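Side-chain contacts in Cbs-cp12 (Microcystis aeruginosa PCC 7806, PDB 5NMU), which probably takes part in the redox regulation of photosynthesis, joining a pair of CBS domains to a CP12 domain in a hexameric assembly: residues K70-V74 and Y75-A79; P107-G111 and K112-G116. All coordinates share one frame; numbering follows the deposited sequence.

Interaction 1: residues K70-V74 and Y75-A79; sequences KTMRV and YEIMA
The carboxylate of E76 reaches back over three residues to the backbone N of R73, whose N-H meets OE2 at 2.7 Å and is nearly straight at 167°. OE2 is used on its anti side, with the donor somewhat out of the carboxylate plane. E76 N in turn bonds R73 O at 3.1 Å, so side chain and backbone of one glutamate hold both the backbone N and the backbone O of R73. Glutamate suits the place because its chain, extended beyond CG with chi2 170°, is long enough to span the turn. The carbonyl of V74 takes two donors: I77 N from above the carbonyl plane and M78 N almost in line with C=O, each 2.9 Å from V74 O.

M72 bends at chi3 (84°), which carries CE to 3.9 Å from I77 CG2 and near E76 OE1, the M72 and E76 side chains crossing at a slant. On another side of the turn, the CE2 corner of the Y75 ring lies 3.3 Å from R73 CB, approached obliquely. R73 needs its length because its guanidinium runs on to E147 and D148 of a second subunit, forming salt bridges there, while branched V74 sets CG1 against M78 CB.

The turn belongs to the linker between helices 55-63 and 91-101. V74 and I77 rest on helix 24-34 and on V53 of strand 51-54, while M72 and I77 cover V62 of helix 55-63.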
ATOM      1  N   LYS A  70      -8.390 -22.567 -17.588  1.00 47.08           N
ATOM      2  CA  LYS A  70      -9.111 -23.018 -18.788  1.00 49.05           C
ATOM      3  C   LYS A  70     -10.517 -22.460 -18.821  1.00 49.85           C
ATOM      4  O   LYS A  70     -11.102 -22.366 -19.882  1.00 53.26           O
ATOM      5  CB  LYS A  70      -9.094 -24.549 -18.893  1.00 50.22           C
ATOM      6  CG  LYS A  70      -7.672 -25.127 -19.035  1.00 50.52           C
ATOM      7  CD  LYS A  70      -7.638 -26.659 -19.229  1.00 52.57           C
ATOM      8  CE  LYS A  70      -8.118 -27.431 -17.974  1.00 54.92           C
ATOM      9  NZ  LYS A  70      -7.447 -27.078 -16.656  1.00 53.89           N
ATOM     10  N   THR A  71     -11.044 -22.048 -17.674  1.00 51.02           N
ATOM     11  CA  THR A  71     -12.367 -21.427 -17.596  1.00 53.07           C
ATOM     12  C   THR A  71     -12.284 -19.955 -17.332  1.00 52.66           C
ATOM     13  O   THR A  71     -13.071 -19.222 -17.906  1.00 57.90           O
ATOM     14  CB  THR A  71     -13.259 -22.032 -16.491  1.00 54.09           C
ATOM     15  OG1 THR A  71     -12.496 -22.136 -15.293  1.00 53.00           O
ATOM     16  CG2 THR A  71     -13.779 -23.400 -16.894  1.00 55.04           C
ATOM     17  N   MET A  72     -11.357 -19.493 -16.497  1.00 53.41           N
ATOM     18  CA  MET A  72     -11.160 -18.012 -16.314  1.00 51.01           C
ATOM     19  C   MET A  72     -10.803 -17.247 -17.616  1.00 49.97           C
ATOM     20  O   MET A  72     -10.050 -17.744 -18.467  1.00 48.20           O
ATOM     21  CB  MET A  72     -10.071 -17.739 -15.276  1.00 52.28           C
ATOM     22  CG  MET A  72     -10.494 -17.910 -13.830  1.00 54.00           C
ATOM     23  SD  MET A  72      -9.377 -17.014 -12.718  1.00 56.03           S
ATOM     24  CE  MET A  72      -9.979 -15.337 -12.691  1.00 53.54           C
ATOM     25  N   ARG A  73     -11.303 -16.013 -17.741  1.00 47.58           N
ATOM     26  CA  ARG A  73     -11.054 -15.199 -18.931  1.00 46.21           C
ATOM     27  C   ARG A  73     -10.096 -14.053 -18.619  1.00 43.29           C
ATOM     28  O   ARG A  73      -9.957 -13.651 -17.478  1.00 41.57           O
ATOM     29  CB  ARG A  73     -12.363 -14.631 -19.457  1.00 48.35           C
ATOM     30  CG  ARG A  73     -13.390 -15.694 -19.847  1.00 51.04           C
ATOM     31  CD  ARG A  73     -12.997 -16.455 -21.093  1.00 53.13           C
ATOM     32  NE  ARG A  73     -14.016 -17.441 -21.462  1.00 56.19           N
ATOM     33  CZ  ARG A  73     -14.048 -18.126 -22.600  1.00 57.79           C
ATOM     34  NH1 ARG A  73     -13.116 -17.973 -23.547  1.00 58.37           N
ATOM     35  NH2 ARG A  73     -15.039 -18.967 -22.801  1.00 59.48           N
ATOM     36  N   VAL A  74      -9.446 -13.545 -19.657  1.00 42.20           N
ATOM     37  CA  VAL A  74      -8.465 -12.481 -19.540  1.00 40.25           C
ATOM     38  C   VAL A  74      -9.098 -11.233 -18.951  1.00 39.58           C
ATOM     39  O   VAL A  74      -8.512 -10.604 -18.078  1.00 37.13           O
ATOM     40  CB  VAL A  74      -7.794 -12.167 -20.893  1.00 40.99           C
ATOM     41  CG1 VAL A  74      -6.981 -10.867 -20.850  1.00 38.94           C
ATOM     42  CG2 VAL A  74      -6.878 -13.316 -21.270  1.00 41.98           C
ATOM     43  N   TYR A  75     -10.325 -10.916 -19.359  1.00 41.34           N
ATOM     44  CA  TYR A  75     -10.986  -9.743 -18.806  1.00 41.58           C
ATOM     45  C   TYR A  75     -11.092  -9.751 -17.289  1.00 41.21           C
ATOM     46  O   TYR A  75     -11.128  -8.658 -16.687  1.00 39.16           O
ATOM     47  CB  TYR A  75     -12.351  -9.512 -19.438  1.00 43.91           C
ATOM     48  CG  TYR A  75     -13.432 -10.519 -19.125  1.00 45.44           C
ATOM     49  CD1 TYR A  75     -14.169 -10.431 -17.941  1.00 45.84           C
ATOM     50  CD2 TYR A  75     -13.780 -11.514 -20.056  1.00 47.76           C
ATOM     51  CE1 TYR A  75     -15.210 -11.295 -17.681  1.00 46.51           C
ATOM     52  CE2 TYR A  75     -14.819 -12.415 -19.784  1.00 48.07           C
ATOM     53  CZ  TYR A  75     -15.489 -12.289 -18.593  1.00 47.74           C
ATOM     54  OH  TYR A  75     -16.488 -13.106 -18.327  1.00 49.66           O
ATOM     55  N   GLU A  76     -11.129 -10.943 -16.677  1.00 39.90           N
ATOM     56  CA  GLU A  76     -11.225 -11.008 -15.227  1.00 40.94           C
ATOM     57  C   GLU A  76      -9.918 -10.637 -14.536  1.00 40.02           C
ATOM     58  O   GLU A  76      -9.959 -10.307 -13.383  1.00 41.01           O
ATOM     59  CB  GLU A  76     -11.671 -12.388 -14.739  1.00 43.28           C
ATOM     60  CG  GLU A  76     -12.991 -12.900 -15.324  1.00 45.10           C
ATOM     61  CD  GLU A  76     -13.214 -14.356 -14.963  1.00 47.66           C
ATOM     62  OE1 GLU A  76     -13.434 -14.651 -13.772  1.00 51.09           O
ATOM     63  OE2 GLU A  76     -13.103 -15.206 -15.851  1.00 47.74           O
ATOM     64  N   ILE A  77      -8.764 -10.710 -15.209  1.00 39.56           N
ATOM     65  CA  ILE A  77      -7.474 -10.415 -14.567  1.00 38.62           C
ATOM     66  C   ILE A  77      -6.707  -9.197 -15.133  1.00 38.13           C
ATOM     67  O   ILE A  77      -5.826  -8.659 -14.453  1.00 37.11           O
ATOM     68  CB  ILE A  77      -6.554 -11.659 -14.496  1.00 38.73           C
ATOM     69  CG1 ILE A  77      -6.248 -12.232 -15.849  1.00 39.09           C
ATOM     70  CG2 ILE A  77      -7.222 -12.750 -13.656  1.00 40.68           C
ATOM     71  CD1 ILE A  77      -5.094 -13.223 -15.837  1.00 38.62           C
ATOM     72  N   MET A  78      -7.054  -8.769 -16.351  1.00 38.05           N
ATOM     73  CA  MET A  78      -6.337  -7.713 -17.029  1.00 36.88           C
ATOM     74  C   MET A  78      -6.479  -6.376 -16.343  1.00 35.59           C
ATOM     75  O   MET A  78      -7.390  -6.178 -15.535  1.00 35.77           O
ATOM     76  CB  MET A  78      -6.840  -7.570 -18.457  1.00 38.17           C
ATOM     77  CG  MET A  78      -8.192  -6.894 -18.616  1.00 38.63           C
ATOM     78  SD  MET A  78      -8.794  -7.115 -20.288  1.00 41.53           S
ATOM     79  CE  MET A  78     -10.438  -6.379 -20.146  1.00 40.86           C
ATOM     80  N   ALA A  79      -5.620  -5.454 -16.768  1.00 33.52           N
ATOM     81  CA  ALA A  79      -5.728  -4.053 -16.441  1.00 32.99           C
ATOM     82  C   ALA A  79      -6.199  -3.303 -17.665  1.00 33.13           C
ATOM     83  O   ALA A  79      -5.529  -3.269 -18.648  1.00 32.38           O
ATOM     84  CB  ALA A  79      -4.378  -3.517 -15.979  1.00 32.58           C
TER

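Interaction 2: residues P107-G111 and K112-G116; sequences PVIQG and KTLLG
A tight beta hairpin, in which strands 105-110 and 113-119 are joined by a type II' turn from Q110 to T113, brings I109 and L114 together within the second CBS domain. Their CD1 methyls stand 3.4 Å apart, tighter than usual for two carbons. I109 CD1 gets there because the chain turns back at chi2 (-55°), while L114 holds CG anti to its backbone N (chi1 174°). P107 CB touches the same L114 CD1 at 3.8 Å, so P107, I109 and L114 form one aliphatic contact. An alanine at I109 removes the CD1 methyl, which would probably open a gap beside L114 and leave the leucine end freer to turn.

Near Q110, on the side of V108 and T113, L115 CD1 lies 3.5 Å from Q110 OE1 and also packs against Q110 CB, the extended glutamine running across the leucine's end. Q110 and T113 form a hydrogen-bonded pair, with Q110 N on T113 O and T113 N on Q110 O. A water joins Q110 O to T113 OG1, giving the carbonyl a second donor and the threonine hydroxyl a polar partner. G111 takes the positive-phi first corner (phi 64°), where a side chain would clash with K112 N.

Farther from the turn, L115 and G116 both face V108 in a classic beta bulge: V108 O receives L115 N at 2.8 Å and, weakly, G116 N, while V108 N returns a bond to G116 O.

P107 and L114 meet I40 of strand 38-41, V108 packs on M11, and the backbone of P107 and I109 bonds to V85 beside the hairpin.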
ATOM      1  N   PRO A 107       2.238  -1.131 -22.658  1.00 33.49           N
ATOM      2  CA  PRO A 107       2.306  -0.997 -24.140  1.00 34.09           C
ATOM      3  C   PRO A 107       2.922   0.356 -24.479  1.00 33.97           C
ATOM      4  O   PRO A 107       2.701   1.325 -23.738  1.00 34.21           O
ATOM      5  CB  PRO A 107       0.841  -1.009 -24.581  1.00 33.76           C
ATOM      6  CG  PRO A 107       0.112  -0.476 -23.392  1.00 34.13           C
ATOM      7  CD  PRO A 107       0.853  -1.029 -22.161  1.00 33.14           C
ATOM      8  N   VAL A 108       3.705   0.368 -25.548  1.00 34.28           N
ATOM      9  CA  VAL A 108       4.110   1.572 -26.245  1.00 34.66           C
ATOM     10  C   VAL A 108       3.089   1.929 -27.320  1.00 36.05           C
ATOM     11  O   VAL A 108       2.921   1.202 -28.276  1.00 37.45           O
ATOM     12  CB  VAL A 108       5.504   1.492 -26.852  1.00 34.67           C
ATOM     13  CG1 VAL A 108       5.849   2.819 -27.592  1.00 35.14           C
ATOM     14  CG2 VAL A 108       6.530   1.225 -25.764  1.00 33.89           C
ATOM     15  N   ILE A 109       2.446   3.082 -27.118  1.00 36.48           N
ATOM     16  CA  ILE A 109       1.349   3.561 -27.917  1.00 38.58           C
ATOM     17  C   ILE A 109       1.599   4.995 -28.478  1.00 38.47           C
ATOM     18  O   ILE A 109       1.939   5.938 -27.735  1.00 36.33           O
ATOM     19  CB  ILE A 109       0.062   3.637 -27.070  1.00 38.72           C
ATOM     20  CG1 ILE A 109      -0.258   2.301 -26.390  1.00 38.75           C
ATOM     21  CG2 ILE A 109      -1.112   4.032 -27.942  1.00 40.16           C
ATOM     22  CD1 ILE A 109      -0.341   1.162 -27.341  1.00 40.01           C
ATOM     23  N   GLN A 110       1.363   5.151 -29.776  1.00 40.07           N
ATOM     24  CA  GLN A 110       1.411   6.471 -30.471  1.00 40.54           C
ATOM     25  C   GLN A 110      -0.011   6.710 -30.960  1.00 40.80           C
ATOM     26  O   GLN A 110      -0.501   6.018 -31.854  1.00 40.24           O
ATOM     27  CB  GLN A 110       2.416   6.421 -31.633  1.00 42.86           C
ATOM     28  CG  GLN A 110       2.607   7.700 -32.456  1.00 46.06           C
ATOM     29  CD  GLN A 110       3.729   7.569 -33.526  1.00 49.93           C
ATOM     30  OE1 GLN A 110       4.721   6.861 -33.324  1.00 53.22           O
ATOM     31  NE2 GLN A 110       3.574   8.259 -34.665  1.00 51.24           N
ATOM     32  N   GLY A 111      -0.700   7.659 -30.343  1.00 41.10           N
ATOM     33  CA  GLY A 111      -2.126   7.915 -30.593  1.00 41.66           C
ATOM     34  C   GLY A 111      -2.959   6.702 -30.175  1.00 40.86           C
ATOM     35  O   GLY A 111      -2.949   6.343 -29.034  1.00 41.53           O
ATOM     36  N   LYS A 112      -3.660   6.082 -31.122  1.00 41.60           N
ATOM     37  CA  LYS A 112      -4.360   4.809 -30.948  1.00 42.46           C
ATOM     38  C   LYS A 112      -3.561   3.579 -31.443  1.00 41.15           C
ATOM     39  O   LYS A 112      -4.106   2.475 -31.430  1.00 39.64           O
ATOM     40  CB  LYS A 112      -5.714   4.867 -31.674  1.00 44.60           C
ATOM     41  CG  LYS A 112      -5.655   4.724 -33.213  1.00 46.49           C
ATOM     42  CD  LYS A 112      -7.080   4.736 -33.771  1.00 48.60           C
ATOM     43  CE  LYS A 112      -7.240   4.398 -35.257  1.00 50.39           C
ATOM     44  NZ  LYS A 112      -6.633   3.101 -35.678  1.00 50.67           N
ATOM     45  N   THR A 113      -2.314   3.791 -31.911  1.00 40.42           N
ATOM     46  CA  THR A 113      -1.533   2.760 -32.596  1.00 41.21           C
ATOM     47  C   THR A 113      -0.496   2.105 -31.679  1.00 40.71           C
ATOM     48  O   THR A 113       0.395   2.769 -31.144  1.00 41.27           O
ATOM     49  CB  THR A 113      -0.806   3.268 -33.890  1.00 42.09           C
ATOM     50  OG1 THR A 113      -1.756   3.809 -34.837  1.00 43.79           O
ATOM     51  CG2 THR A 113      -0.081   2.113 -34.599  1.00 41.95           C
ATOM     52  N   LEU A 114      -0.582   0.784 -31.577  1.00 40.69           N
ATOM     53  CA  LEU A 114       0.292  -0.020 -30.735  1.00 39.27           C
ATOM     54  C   LEU A 114       1.596  -0.167 -31.476  1.00 39.44           C
ATOM     55  O   LEU A 114       1.578  -0.445 -32.650  1.00 40.97           O
ATOM     56  CB  LEU A 114      -0.353  -1.395 -30.477  1.00 40.02           C
ATOM     57  CG  LEU A 114       0.477  -2.448 -29.709  1.00 39.41           C
ATOM     58  CD1 LEU A 114       0.771  -1.942 -28.310  1.00 39.64           C
ATOM     59  CD2 LEU A 114      -0.230  -3.786 -29.637  1.00 39.38           C
ATOM     60  N   LEU A 115       2.715   0.107 -30.817  1.00 38.91           N
ATOM     61  CA  LEU A 115       4.053  -0.007 -31.458  1.00 39.72           C
ATOM     62  C   LEU A 115       4.940  -1.098 -30.861  1.00 38.74           C
ATOM     63  O   LEU A 115       5.861  -1.555 -31.500  1.00 38.94           O
ATOM     64  CB  LEU A 115       4.814   1.324 -31.351  1.00 39.33           C
ATOM     65  CG  LEU A 115       4.265   2.532 -32.077  1.00 40.73           C
ATOM     66  CD1 LEU A 115       5.116   3.751 -31.741  1.00 40.77           C
ATOM     67  CD2 LEU A 115       4.268   2.281 -33.585  1.00 41.42           C
ATOM     68  N   GLY A 116       4.699  -1.457 -29.611  1.00 37.69           N
ATOM     69  CA  GLY A 116       5.618  -2.297 -28.888  1.00 37.64           C
ATOM     70  C   GLY A 116       5.167  -2.423 -27.448  1.00 37.14           C
ATOM     71  O   GLY A 116       4.062  -1.966 -27.071  1.00 36.52           O
TER
HETATM   72  O   HOH W   1      -1.570   6.507 -34.301  1.00 43.89           O

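In the fold
Both contacts are local turns, taken in series along the chain, with the 70-79 turn completed before the hairpin of interaction 2 begins. Their centres are 22 Å apart and their nearest atoms about 8 Å apart, so they do not touch. Strands of the sheet in the first CBS domain lie next to both: interaction 1 packs on strand 51-54, and interaction 2 on strand 38-41, its antiparallel neighbour. Their surroundings differ in the hexamer. Residues 70-79 meet a second subunit through R73, Y75, M78 and A79, and K70 reaches a third, whereas no other chain of the assembly touches interaction 2. The 70-79 turn thus lies at a subunit interface, and the hairpin within one subunit.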